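Local coordinates for (2Z,6E)-hedycaryol synthase (Kitasatospora setae, PDB 4MC3), which converts (2E,6E)-farnesyl diphosphate and water into (2Z,6E)-hedycaryol and diphosphate by a magnesium-dependent 1,11-cyclization, at residues F4-F9 against V220-V226; N18-A24 against D64-T69; L77-I81 against T119-L123; E156-N160 against Y234-A238; C203-L209 against Q270-L275. All coordinates share one frame; numbering follows the deposited sequence.

Contact 1 of 5, residues F4-F9 against V220-V226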
# COMPACT_ATOMS: atom_id res chain seq x y z
N PHE A 4 -15.72 20.18 -9.89
CA PHE A 4 -14.30 20.63 -9.99
C PHE A 4 -13.58 19.93 -11.14
O PHE A 4 -13.98 18.83 -11.56
CB PHE A 4 -13.57 20.42 -8.65
CG PHE A 4 -13.13 19.00 -8.39
CD1 PHE A 4 -11.90 18.55 -8.85
CD2 PHE A 4 -13.94 18.13 -7.69
CE1 PHE A 4 -11.48 17.24 -8.61
CE2 PHE A 4 -13.53 16.81 -7.45
CZ PHE A 4 -12.30 16.37 -7.90
N GLU A 5 -12.51 20.55 -11.64
CA GLU A 5 -11.69 19.97 -12.70
C GLU A 5 -10.52 19.18 -12.11
O GLU A 5 -9.64 19.74 -11.48
CB GLU A 5 -11.14 21.07 -13.61
CG GLU A 5 -12.22 21.84 -14.35
CD GLU A 5 -11.67 23.03 -15.11
OE1 GLU A 5 -10.54 22.94 -15.64
OE2 GLU A 5 -12.38 24.05 -15.18
N ILE A 6 -10.55 17.87 -12.33
CA ILE A 6 -9.49 16.97 -11.88
C ILE A 6 -8.17 17.40 -12.50
O ILE A 6 -8.10 17.54 -13.70
CB ILE A 6 -9.78 15.52 -12.34
CG1 ILE A 6 -10.96 14.93 -11.56
CG2 ILE A 6 -8.55 14.63 -12.18
CD1 ILE A 6 -10.60 14.43 -10.18
N PRO A 7 -7.12 17.58 -11.68
CA PRO A 7 -5.83 17.94 -12.26
C PRO A 7 -5.35 16.94 -13.33
O PRO A 7 -5.74 15.76 -13.32
CB PRO A 7 -4.88 17.94 -11.06
CG PRO A 7 -5.76 18.18 -9.88
CD PRO A 7 -7.05 17.49 -10.21
N ASP A 8 -4.53 17.41 -14.25
CA ASP A 8 -3.99 16.56 -15.30
C ASP A 8 -2.69 16.00 -14.77
O ASP A 8 -1.62 16.43 -15.13
CB ASP A 8 -3.75 17.34 -16.62
CG ASP A 8 -4.97 17.33 -17.52
OD1 ASP A 8 -5.30 16.25 -18.06
OD2 ASP A 8 -5.59 18.41 -17.69
N PHE A 9 -2.80 15.03 -13.87
CA PHE A 9 -1.63 14.54 -13.15
C PHE A 9 -0.73 13.90 -14.16
O PHE A 9 -1.21 13.13 -14.99
CB PHE A 9 -2.02 13.46 -12.14
CG PHE A 9 -2.84 13.96 -10.98
CD1 PHE A 9 -2.31 14.85 -10.06
CD2 PHE A 9 -4.14 13.50 -10.79
CE1 PHE A 9 -3.06 15.27 -8.97
CE2 PHE A 9 -4.89 13.93 -9.70
CZ PHE A 9 -4.33 14.81 -8.78
N VAL A 220 -3.39 11.30 -4.75
CA VAL A 220 -4.10 11.17 -6.03
C VAL A 220 -5.42 10.43 -5.77
O VAL A 220 -6.49 10.87 -6.24
CB VAL A 220 -3.22 10.48 -7.10
CG1 VAL A 220 -4.06 10.01 -8.29
CG2 VAL A 220 -2.11 11.42 -7.47
N ASN A 221 -5.37 9.32 -5.02
CA ASN A 221 -6.58 8.58 -4.58
C ASN A 221 -7.59 9.53 -3.91
O ASN A 221 -8.76 9.48 -4.22
CB ASN A 221 -6.24 7.36 -3.70
CG ASN A 221 -7.47 6.64 -3.15
OD1 ASN A 221 -8.03 7.04 -2.13
ND2 ASN A 221 -7.85 5.53 -3.79
N ASP A 222 -7.12 10.41 -3.03
CA ASP A 222 -8.00 11.31 -2.30
C ASP A 222 -8.75 12.22 -3.29
O ASP A 222 -9.95 12.47 -3.13
CB ASP A 222 -7.23 12.18 -1.29
CG ASP A 222 -6.82 11.46 -0.04
OD1 ASP A 222 -7.02 10.24 0.11
OD2 ASP A 222 -6.25 12.16 0.85
N VAL A 223 -8.05 12.73 -4.28
CA VAL A 223 -8.66 13.62 -5.26
C VAL A 223 -9.75 12.90 -6.07
O VAL A 223 -10.85 13.46 -6.28
CB VAL A 223 -7.62 14.27 -6.19
CG1 VAL A 223 -8.27 15.03 -7.34
CG2 VAL A 223 -6.69 15.20 -5.39
N PHE A 224 -9.44 11.70 -6.52
CA PHE A 224 -10.44 10.84 -7.21
C PHE A 224 -11.58 10.32 -6.34
O PHE A 224 -12.60 9.91 -6.87
CB PHE A 224 -9.77 9.69 -7.97
CG PHE A 224 -9.07 10.12 -9.24
CD1 PHE A 224 -7.69 10.28 -9.30
CD2 PHE A 224 -9.81 10.36 -10.40
CE1 PHE A 224 -7.05 10.69 -10.48
CE2 PHE A 224 -9.18 10.77 -11.58
CZ PHE A 224 -7.80 10.94 -11.61
N SER A 225 -11.41 10.34 -5.02
CA SER A 225 -12.35 9.82 -4.05
C SER A 225 -13.29 10.88 -3.49
O SER A 225 -14.31 10.53 -2.90
CB SER A 225 -11.57 9.23 -2.85
OG SER A 225 -11.03 7.99 -3.17
N VAL A 226 -12.96 12.15 -3.65
CA VAL A 226 -13.64 13.20 -2.85
C VAL A 226 -15.01 13.50 -3.42
O VAL A 226 -16.00 13.24 -2.75
CB VAL A 226 -12.78 14.48 -2.73
CG1 VAL A 226 -12.78 15.27 -4.02
CG2 VAL A 226 -13.22 15.33 -1.56

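Contact 2 of 5, residues N18-A24 against D64-T69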
# COMPACT_ATOMS: atom_id res chain seq x y z
N ASN A 18 1.83 -6.45 -14.97
CA ASN A 18 2.37 -7.78 -14.97
C ASN A 18 1.77 -8.68 -16.07
O ASN A 18 0.55 -8.80 -16.16
CB ASN A 18 2.10 -8.42 -13.60
CG ASN A 18 2.98 -9.60 -13.36
OD1 ASN A 18 2.89 -10.58 -14.10
ND2 ASN A 18 3.88 -9.51 -12.38
N PRO A 19 2.63 -9.34 -16.88
CA PRO A 19 2.13 -10.23 -17.95
C PRO A 19 1.40 -11.49 -17.43
O PRO A 19 0.70 -12.18 -18.20
CB PRO A 19 3.43 -10.63 -18.66
CG PRO A 19 4.54 -10.37 -17.74
CD PRO A 19 4.12 -9.28 -16.83
N HIS A 20 1.53 -11.78 -16.12
CA HIS A 20 0.95 -13.01 -15.55
C HIS A 20 -0.45 -12.85 -14.90
O HIS A 20 -0.91 -13.74 -14.17
CB HIS A 20 1.91 -13.60 -14.52
CG HIS A 20 3.26 -13.91 -15.05
ND1 HIS A 20 3.47 -14.90 -16.00
CD2 HIS A 20 4.47 -13.39 -14.76
CE1 HIS A 20 4.77 -14.96 -16.26
NE2 HIS A 20 5.40 -14.08 -15.51
N LEU A 21 -1.10 -11.72 -15.14
CA LEU A 21 -2.38 -11.38 -14.52
C LEU A 21 -3.45 -12.50 -14.64
O LEU A 21 -4.09 -12.87 -13.67
CB LEU A 21 -2.93 -10.12 -15.14
CG LEU A 21 -4.35 -9.70 -14.73
CD1 LEU A 21 -4.51 -9.56 -13.22
CD2 LEU A 21 -4.77 -8.41 -15.43
N GLU A 22 -3.63 -13.02 -15.84
CA GLU A 22 -4.74 -13.96 -16.06
C GLU A 22 -4.54 -15.22 -15.19
O GLU A 22 -5.43 -15.62 -14.45
CB GLU A 22 -4.92 -14.26 -17.57
CG GLU A 22 -6.25 -13.74 -18.15
CD GLU A 22 -6.40 -12.21 -18.16
OE1 GLU A 22 -5.82 -11.54 -19.05
OE2 GLU A 22 -7.15 -11.66 -17.30
N GLU A 23 -3.35 -15.81 -15.23
CA GLU A 23 -3.03 -17.00 -14.44
C GLU A 23 -3.04 -16.72 -12.93
O GLU A 23 -3.59 -17.50 -12.13
CB GLU A 23 -1.65 -17.52 -14.83
CG GLU A 23 -1.25 -18.88 -14.29
CD GLU A 23 -0.13 -19.53 -15.12
OE1 GLU A 23 0.48 -18.84 -15.98
OE2 GLU A 23 0.13 -20.74 -14.91
N ALA A 24 -2.44 -15.60 -12.52
CA ALA A 24 -2.45 -15.28 -11.08
C ALA A 24 -3.88 -15.04 -10.58
O ALA A 24 -4.20 -15.40 -9.47
CB ALA A 24 -1.62 -14.06 -10.81
N ASP A 64 7.44 -12.46 -10.75
CA ASP A 64 7.12 -13.76 -11.28
C ASP A 64 5.70 -14.18 -10.87
O ASP A 64 5.07 -13.57 -10.00
CB ASP A 64 8.16 -14.73 -10.71
CG ASP A 64 8.11 -14.79 -9.20
OD1 ASP A 64 8.63 -13.89 -8.51
OD2 ASP A 64 7.52 -15.76 -8.70
N LEU A 65 5.16 -15.22 -11.49
CA LEU A 65 3.82 -15.68 -11.24
C LEU A 65 3.57 -16.02 -9.76
O LEU A 65 2.52 -15.64 -9.22
CB LEU A 65 3.55 -16.94 -12.07
CG LEU A 65 2.21 -17.60 -11.83
CD1 LEU A 65 0.99 -16.74 -12.09
CD2 LEU A 65 2.16 -18.88 -12.70
N ASP A 66 4.52 -16.72 -9.12
CA ASP A 66 4.40 -17.19 -7.68
C ASP A 66 4.27 -15.96 -6.77
O ASP A 66 3.33 -15.87 -5.98
CB ASP A 66 5.54 -18.10 -7.21
CG ASP A 66 5.52 -19.47 -7.89
OD1 ASP A 66 4.46 -19.92 -8.41
OD2 ASP A 66 6.58 -20.13 -7.87
N THR A 67 5.14 -14.97 -6.98
CA THR A 67 5.07 -13.74 -6.16
C THR A 67 3.79 -12.98 -6.44
O THR A 67 3.12 -12.49 -5.51
CB THR A 67 6.30 -12.83 -6.39
OG1 THR A 67 7.47 -13.57 -6.02
CG2 THR A 67 6.25 -11.57 -5.58
N LEU A 68 3.44 -12.80 -7.71
CA LEU A 68 2.19 -12.12 -7.99
C LEU A 68 0.99 -12.79 -7.30
O LEU A 68 0.09 -12.12 -6.79
CB LEU A 68 1.96 -11.98 -9.50
CG LEU A 68 0.68 -11.26 -9.91
CD1 LEU A 68 0.59 -9.85 -9.39
CD2 LEU A 68 0.51 -11.28 -11.43
N THR A 69 0.96 -14.13 -7.36
CA THR A 69 -0.15 -14.86 -6.81
C THR A 69 -0.25 -14.65 -5.26
O THR A 69 -1.35 -14.36 -4.79
CB THR A 69 0.02 -16.35 -7.12
OG1 THR A 69 -0.03 -16.55 -8.56
CG2 THR A 69 -1.06 -17.12 -6.46

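Contact 3 of 5, residues L77-I81 against T119-L123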
# COMPACT_ATOMS: atom_id res chain seq x y z
N LEU A 77 -7.65 -10.61 0.52
CA LEU A 77 -7.93 -10.65 1.94
C LEU A 77 -8.21 -9.26 2.50
O LEU A 77 -9.13 -9.09 3.31
CB LEU A 77 -6.83 -11.35 2.67
CG LEU A 77 -6.97 -11.45 4.18
CD1 LEU A 77 -8.12 -12.31 4.63
CD2 LEU A 77 -5.64 -11.96 4.73
N THR A 78 -7.37 -8.28 2.14
CA THR A 78 -7.57 -6.92 2.66
C THR A 78 -8.86 -6.28 2.16
O THR A 78 -9.52 -5.56 2.92
CB THR A 78 -6.32 -6.03 2.49
OG1 THR A 78 -6.05 -5.84 1.13
CG2 THR A 78 -5.15 -6.65 3.11
N PHE A 79 -9.27 -6.61 0.92
CA PHE A 79 -10.57 -6.18 0.44
C PHE A 79 -11.68 -6.72 1.31
O PHE A 79 -12.60 -5.97 1.69
CB PHE A 79 -10.87 -6.58 -1.02
CG PHE A 79 -12.33 -6.37 -1.36
CD1 PHE A 79 -13.23 -7.43 -1.40
CD2 PHE A 79 -12.84 -5.07 -1.45
CE1 PHE A 79 -14.57 -7.22 -1.63
CE2 PHE A 79 -14.19 -4.85 -1.68
CZ PHE A 79 -15.05 -5.94 -1.77
N ARG A 80 -11.59 -8.00 1.66
CA ARG A 80 -12.63 -8.62 2.48
C ARG A 80 -12.63 -8.04 3.90
O ARG A 80 -13.70 -7.75 4.43
CB ARG A 80 -12.47 -10.12 2.52
CG ARG A 80 -13.53 -10.87 3.33
CD ARG A 80 -14.95 -10.58 2.86
NE ARG A 80 -15.86 -11.53 3.50
CZ ARG A 80 -17.19 -11.50 3.44
NH1 ARG A 80 -17.83 -10.56 2.74
NH2 ARG A 80 -17.87 -12.42 4.08
N ILE A 81 -11.44 -7.79 4.48
CA ILE A 81 -11.36 -7.15 5.80
C ILE A 81 -12.04 -5.78 5.73
O ILE A 81 -12.85 -5.44 6.59
CB ILE A 81 -9.89 -6.99 6.23
CG1 ILE A 81 -9.31 -8.35 6.61
CG2 ILE A 81 -9.78 -5.99 7.39
CD1 ILE A 81 -7.81 -8.37 6.76
N THR A 119 -12.27 -14.71 8.10
CA THR A 119 -11.30 -13.74 7.68
C THR A 119 -10.04 -13.78 8.58
O THR A 119 -8.88 -13.78 8.09
CB THR A 119 -11.93 -12.37 7.67
OG1 THR A 119 -13.07 -12.40 6.78
CG2 THR A 119 -10.96 -11.41 7.16
N ALA A 120 -10.21 -13.82 9.87
CA ALA A 120 -9.06 -13.91 10.77
C ALA A 120 -8.28 -15.20 10.61
O ALA A 120 -7.04 -15.21 10.66
CB ALA A 120 -9.48 -13.70 12.21
N ARG A 121 -9.01 -16.30 10.46
CA ARG A 121 -8.36 -17.59 10.24
C ARG A 121 -7.57 -17.56 8.92
O ARG A 121 -6.46 -18.12 8.85
CB ARG A 121 -9.39 -18.70 10.33
CG ARG A 121 -9.95 -18.91 11.74
CD ARG A 121 -10.66 -20.25 11.91
NE ARG A 121 -10.51 -20.79 13.27
CZ ARG A 121 -10.76 -22.05 13.64
NH1 ARG A 121 -11.17 -22.96 12.76
NH2 ARG A 121 -10.58 -22.41 14.91
N ALA A 122 -8.15 -16.97 7.88
CA ALA A 122 -7.44 -16.82 6.61
C ALA A 122 -6.19 -15.98 6.77
O ALA A 122 -5.14 -16.33 6.18
CB ALA A 122 -8.31 -16.25 5.54
N LEU A 123 -6.25 -14.91 7.55
CA LEU A 123 -5.06 -14.08 7.76
C LEU A 123 -3.97 -14.87 8.45
O LEU A 123 -2.78 -14.81 8.06
CB LEU A 123 -5.40 -12.81 8.57
CG LEU A 123 -4.23 -11.92 8.95
CD1 LEU A 123 -3.49 -11.42 7.73
CD2 LEU A 123 -4.71 -10.71 9.76
O HOH W 1 -14.94 -13.83 4.85

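Contact 4 of 5, residues E156-N160 against Y234-A238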
# COMPACT_ATOMS: atom_id res chain seq x y z
N GLU A 156 -8.75 6.37 12.84
CA GLU A 156 -9.70 7.24 12.22
C GLU A 156 -11.04 7.23 12.97
O GLU A 156 -11.65 8.28 13.11
CB GLU A 156 -9.80 6.91 10.72
CG GLU A 156 -8.42 7.20 10.07
CD GLU A 156 -8.41 7.33 8.56
OE1 GLU A 156 -9.33 6.73 7.94
OE2 GLU A 156 -7.46 8.02 8.01
N ALA A 157 -11.45 6.08 13.52
CA ALA A 157 -12.70 6.02 14.26
C ALA A 157 -12.58 6.88 15.54
O ALA A 157 -13.54 7.54 15.94
CB ALA A 157 -13.08 4.58 14.58
N GLY A 158 -11.41 6.88 16.16
CA GLY A 158 -11.13 7.68 17.38
C GLY A 158 -11.23 9.17 17.10
O GLY A 158 -11.86 9.91 17.85
N LEU A 159 -10.60 9.59 16.02
CA LEU A 159 -10.67 10.96 15.53
C LEU A 159 -12.08 11.42 15.21
O LEU A 159 -12.41 12.60 15.45
CB LEU A 159 -9.76 11.14 14.31
CG LEU A 159 -8.27 11.14 14.71
CD1 LEU A 159 -7.38 11.10 13.50
CD2 LEU A 159 -7.85 12.30 15.61
N ASN A 160 -12.91 10.53 14.70
CA ASN A 160 -14.31 10.84 14.44
C ASN A 160 -15.10 11.24 15.70
O ASN A 160 -16.08 11.98 15.60
CB ASN A 160 -15.00 9.66 13.79
CG ASN A 160 -14.56 9.45 12.37
OD1 ASN A 160 -13.98 10.35 11.73
ND2 ASN A 160 -14.81 8.26 11.85
N TYR A 234 -17.33 10.67 4.90
CA TYR A 234 -15.92 10.37 5.17
C TYR A 234 -15.06 11.64 5.13
O TYR A 234 -14.94 12.32 4.10
CB TYR A 234 -15.40 9.33 4.18
CG TYR A 234 -14.08 8.68 4.55
CD1 TYR A 234 -13.97 7.85 5.67
CD2 TYR A 234 -12.95 8.86 3.75
CE1 TYR A 234 -12.76 7.24 6.00
CE2 TYR A 234 -11.74 8.25 4.07
CZ TYR A 234 -11.65 7.44 5.19
OH TYR A 234 -10.44 6.84 5.50
N GLN A 235 -14.44 11.92 6.27
CA GLN A 235 -13.78 13.19 6.51
C GLN A 235 -12.28 13.09 6.17
O GLN A 235 -11.59 14.12 6.02
CB GLN A 235 -13.97 13.53 8.01
CG GLN A 235 -14.11 15.01 8.35
CD GLN A 235 -15.27 15.70 7.63
OE1 GLN A 235 -16.23 15.07 7.20
NE2 GLN A 235 -15.17 17.02 7.51
N HIS A 236 -11.79 11.85 6.04
CA HIS A 236 -10.35 11.56 6.09
C HIS A 236 -9.82 11.56 4.68
O HIS A 236 -9.56 10.51 4.07
CB HIS A 236 -10.03 10.25 6.84
CG HIS A 236 -10.35 10.32 8.29
ND1 HIS A 236 -11.62 10.12 8.78
CD2 HIS A 236 -9.58 10.63 9.36
CE1 HIS A 236 -11.61 10.27 10.09
NE2 HIS A 236 -10.38 10.58 10.47
N ASN A 237 -9.59 12.78 4.20
CA ASN A 237 -9.28 13.06 2.80
C ASN A 237 -8.60 14.41 2.82
O ASN A 237 -9.11 15.36 3.40
CB ASN A 237 -10.56 13.08 1.98
CG ASN A 237 -10.33 13.28 0.50
OD1 ASN A 237 -9.82 14.30 0.06
ND2 ASN A 237 -10.77 12.29 -0.31
N ALA A 238 -7.47 14.50 2.16
CA ALA A 238 -6.67 15.72 2.21
C ALA A 238 -7.45 16.90 1.62
O ALA A 238 -7.28 18.03 2.05
CB ALA A 238 -5.36 15.53 1.47

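Contact 5 of 5, residues C203-L209 against Q270-L275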
# COMPACT_ATOMS: atom_id res chain seq x y z
N CYS A 203 17.20 2.56 5.31
CA CYS A 203 18.09 3.71 5.14
C CYS A 203 17.27 5.00 4.87
O CYS A 203 16.06 4.92 4.49
CB CYS A 203 19.13 3.45 4.05
SG CYS A 203 18.66 3.61 2.32
N GLY A 204 17.92 6.16 5.03
CA GLY A 204 17.24 7.44 4.89
C GLY A 204 16.60 7.64 3.54
O GLY A 204 15.40 7.97 3.47
N PRO A 205 17.37 7.42 2.45
CA PRO A 205 16.75 7.66 1.17
C PRO A 205 15.59 6.69 0.89
O PRO A 205 14.62 7.08 0.24
CB PRO A 205 17.91 7.46 0.17
CG PRO A 205 19.15 7.82 0.95
CD PRO A 205 18.85 7.42 2.37
N MET A 206 15.69 5.43 1.35
CA MET A 206 14.61 4.47 1.08
C MET A 206 13.36 4.86 1.88
O MET A 206 12.23 4.74 1.38
CB MET A 206 15.02 3.05 1.40
CG MET A 206 14.11 1.98 0.78
SD MET A 206 14.26 1.97 -1.02
CE MET A 206 15.47 0.70 -1.33
N ASN A 207 13.54 5.29 3.11
CA ASN A 207 12.39 5.74 3.90
C ASN A 207 11.70 6.93 3.25
O ASN A 207 10.47 7.02 3.24
CB ASN A 207 12.81 6.07 5.35
CG ASN A 207 13.24 4.86 6.16
OD1 ASN A 207 12.93 3.72 5.89
ND2 ASN A 207 13.97 5.15 7.23
N LYS A 208 12.49 7.85 2.71
CA LYS A 208 12.00 9.05 2.08
C LYS A 208 11.23 8.68 0.84
O LYS A 208 10.16 9.27 0.52
CB LYS A 208 13.18 9.97 1.76
CG LYS A 208 12.87 11.29 1.04
CD LYS A 208 14.18 12.08 0.92
CE LYS A 208 14.02 13.31 0.05
NZ LYS A 208 15.23 14.18 0.05
N LEU A 209 11.80 7.75 0.07
CA LEU A 209 11.14 7.26 -1.15
C LEU A 209 9.80 6.58 -0.84
O LEU A 209 8.80 6.82 -1.55
CB LEU A 209 12.08 6.24 -1.85
CG LEU A 209 11.54 5.56 -3.12
CD1 LEU A 209 11.20 6.55 -4.20
CD2 LEU A 209 12.57 4.54 -3.62
N GLN A 270 14.15 12.93 -6.18
CA GLN A 270 15.32 13.22 -5.34
C GLN A 270 15.78 12.01 -4.55
O GLN A 270 16.96 11.72 -4.50
CB GLN A 270 15.02 14.38 -4.37
CG GLN A 270 16.26 14.91 -3.65
CD GLN A 270 15.96 15.98 -2.59
OE1 GLN A 270 14.88 16.57 -2.55
NE2 GLN A 270 16.94 16.24 -1.72
N ALA A 271 14.84 11.30 -3.91
CA ALA A 271 15.20 10.17 -3.07
C ALA A 271 15.89 9.05 -3.86
O ALA A 271 16.72 8.29 -3.32
CB ALA A 271 13.99 9.60 -2.36
N ARG A 272 15.42 8.84 -5.10
CA ARG A 272 16.05 7.83 -5.95
C ARG A 272 17.51 8.13 -6.20
O ARG A 272 18.35 7.24 -6.13
CB ARG A 272 15.31 7.67 -7.27
CG ARG A 272 13.98 6.95 -7.08
CD ARG A 272 13.29 6.70 -8.42
NE ARG A 272 13.95 5.60 -9.13
CZ ARG A 272 13.66 5.21 -10.37
NH1 ARG A 272 12.73 5.84 -11.09
NH2 ARG A 272 14.31 4.20 -10.91
N GLN A 273 17.82 9.40 -6.44
CA GLN A 273 19.21 9.82 -6.64
C GLN A 273 20.01 9.60 -5.37
O GLN A 273 21.14 9.10 -5.41
CB GLN A 273 19.25 11.28 -7.09
CG GLN A 273 18.80 11.45 -8.53
CD GLN A 273 19.39 10.38 -9.48
OE1 GLN A 273 20.60 10.36 -9.73
NE2 GLN A 273 18.53 9.49 -9.99
N GLU A 274 19.42 10.01 -4.25
CA GLU A 274 20.06 9.89 -2.96
C GLU A 274 20.29 8.43 -2.59
O GLU A 274 21.28 8.07 -1.95
CB GLU A 274 19.22 10.63 -1.90
CG GLU A 274 19.27 12.15 -2.07
CD GLU A 274 18.29 12.89 -1.19
OE1 GLU A 274 17.44 12.26 -0.52
OE2 GLU A 274 18.34 14.14 -1.19
N LEU A 275 19.38 7.55 -3.03
CA LEU A 275 19.56 6.15 -2.75
C LEU A 275 20.80 5.58 -3.44
O LEU A 275 21.55 4.82 -2.85
CB LEU A 275 18.31 5.39 -3.20
CG LEU A 275 18.34 3.88 -3.10
CD1 LEU A 275 18.55 3.36 -1.68
CD2 LEU A 275 17.06 3.29 -3.69

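Contact 1 of 5, residues F4-F9 against V220-V226
Apolar packing, with no hydrogen bond across it, lays the irregular N-terminal segment Phe4-Phe9 along the C-terminal end of helix 204-225. Phe4, Ile6 and Phe9 all direct their CB atoms at the helix, and Val223 is the residue they share. Its CG1 branch takes CD1 of Ile6 at 3.7 Å and CD of the Pro7 ring at 4.0 Å, while CG2 meets the rim of the Phe9 ring. That ring is sandwiched: Val220 CG2 sits over the centre of one face, 4.1 Å from the centroid and only 4° off the normal, a CH-pi contact, and Pro7 CB lies over the opposite face. From Asn221 onward the helical segment is part of the NXXXSXXXE motif of class I terpene synthases, in which Asn221 and Ser225 are expected, by similarity, to bind magnesium. Both turn to the other side of the helix, where Ser225 OG bonds to Asn221 O and Asn221 touches the bound nerolidol. Phe224 reaches back because its CG stands anti to the carbonyl carbon (chi1 -74°), which brings CZ to 3.8 Å from Ile6 CG2. Further along, Phe4 places CE2 3.8 Å from Val226 CG1, and its ring also packs on Val254 of helix 250-282.

Contact 2 of 5, residues N18-A24 against D64-T69
Leu65 and Leu68, about one helical turn apart, pack their methyl groups on Asn18, His20, Glu23 and Ala24 at the start of helix 21-35. Leu65 crosses Glu23 at about a right angle: its CD2 lies 3.4 Å from Glu23 CD, so the methyl rests against the carboxylate carbon, while CD1 approaches Ala24 N at 3.6 Å. With CG anti to the backbone N (chi1 176°), Leu65 carries both methyls over to the neighbouring helix although its CB starts off to one side. Its CB covers one face of the His20 ring, and Pro19 CG lies over the opposite face. Leu68 and Asn18 come from opposite directions, with Leu68 CD2 3.6 Å from Asn18 CG and also 3.6 Å from Ala24 CB. The small Ala24 permits a close approach, 4.9 Å from its CA to Thr69 CA.

Polar bonds order both helix starts. Asn18 OD1 accepts from His20 N at 2.7 Å, in the carbonyl plane, as an Asx turn, and Asp64 caps helix 65-84 through Thr67 N at 3.0 Å. No hydrogen bond links the two segments themselves, so packing of Leu65 and Leu68 carries the interface, while Asn18 ND2 ties its edge to the carbonyls of Trp60 and Ala63.

Contact 3 of 5, residues L77-I81 against T119-L123
Thr119 OG1 has two polar partners. It accepts from a water at 3.0 Å, and it is also hydrogen-bonded to Gln84 OE1, a residue of the DDXXXE motif further along helix 65-84. The same water accepts from Arg80 NE at 2.8 Å, lying at the edge of the guanidinium and in its plane, so it bridges the two segments, which share no direct hydrogen bond. Arg80 CG passes 3.8 Å from Thr119 OG1, the two side chains crossing at about a right angle; a bend at chi2 (57°) then turns NE and the guanidinium off the line of the chain and toward the water. Arg80 NH1 also forms a long, weak ion pair with Asp83.

The other branch of Thr119 is apolar in its dealings. CG2, anti to the backbone N (chi1 of OG1 -58°), meets Ile81 CG1 at 3.5 Å, the tightest approach of the contact, and Leu77 CD1 at 3.9 Å. Leu77 then divides its methyls: CD1 faces the Thr119 carbonyl and Ala122 CB, while CD2 packs on Leu123 CD1 at 3.7 Å, the two leucines crossing near a right angle. Beyond them, Leu104 of helix 95-107 covers Ile81 and Leu123, and Trp31 and Leu37 cover Leu77.

The short axes approach to 10.6 Å and run nearly antiparallel at 153°. Such antiparallel neighbours are characteristic of the all-helical class I terpene synthase fold, and Thr78, on the side of helix 65-84 away from this interface, lines the nerolidol pocket just ahead of Asp82, a predicted magnesium ligand.

Contact 4 of 5, residues E156-N160 against Y234-A238
The loop that leads from the NXXXSXXXE helix to helix 238-246 is held here against the C-terminal turns of helix 136-160, chiefly by Glu156. Its carboxylate lies along the imidazole of His236, the two planes 25° apart and stacked, with Glu156 CD 3.6 Å from His236 CG. Farther back along the same chain, Glu156 CB stands over the ring face, 3.8 Å from the centroid and 14° off the normal, a CH-pi contact. Glu156 CG is anti to the carbonyl carbon (chi1 -64°) and the chain beyond it is extended, so its methylenes and carboxylate run across His236 in the opposite direction to that side chain.

At its end, Glu156 OE1 receives the hydroxyl of Tyr234 in a 2.7 Å hydrogen bond on its syn lone pair, the two side chains crossing at about a right angle. OE2 is in a salt bridge with Arg174 of helix 168-178. Both carboxylate oxygens are therefore engaged, which would tend to keep the group charged and fixes its rotation over the imidazole. The contact thus joins a loop to a helix in the all-helical class I terpene synthase fold. Residues 227-233 are not modelled, and Tyr234 is the first ordered residue after that gap.

The rim of His236 faces Leu159 CB, 3.9 Å from NE2; as modelled, NE2 is buried without a polar partner. His236 is the centre of an inverse gamma turn. Next along the chain, Asn237 caps helix 238-246 through Val239 N.

Contact 5 of 5, residues C203-L209 against Q270-L275
Pro205 packs its ring against the backbone of Leu275 in an antiparallel pair of helices, 204-225 and 250-282, of the all-helical terpene synthase fold. The short axes run at 159° and come within 8.3 Å, a close spacing consistent with the small Ala271 at the interface: Ala271 CB fits against Pro205 O at 3.7 Å and Leu209 CB at 3.9 Å, and Pro205 CB lies 3.5 Å from Leu275 N. Toward the interior the packing continues with Leu275, whose CD1 meets Cys203 SG and whose two methyls both approach Met206 CE, CD2 at 3.8 Å. Met206 reaches them by bending at chi2 and chi3, and Tyr295 and Ala296 of helix 286-309 cover this side.

The outer side is looser and polar. Lys208, fully extended from CG to NZ, crosses Glu274 at about a right angle and forms a salt bridge to it, with the stronger bond from NZ to OE1 at 3.0 Å, on the syn side and 20° out of the carboxylate plane; the bond to OE2 is weak. Gln270, exposed to solvent, bonds through its amide to that other oxygen: Glu274 OE2 lies 2.6 Å from Gln270 NE2, 30° out of the Gln270 amide plane.

In the fold
Along the chain, contacts 2 and 3 close in turn inside the long span bridged by contact 1, whereas contacts 1, 4 and 5 interleave their segments. Contacts 2 and 3 share helix 65-84, their centres 21 Å apart; contacts 1 and 5 have their centres 26 Å apart, toward the two ends of helix 204-225. Contacts 1 and 4 touch: Asp222 bonds through its backbone O to Asn237 ND2 and through OD2 to Ala238 N. Contact 2 lies on the opposite side of the chain's centre from contact 4, as does contact 3 from contact 5. The helices carrying the DDXXXE and NXXXSXXXE motifs, which flank the nerolidol pocket, are thus each packed at two separate points.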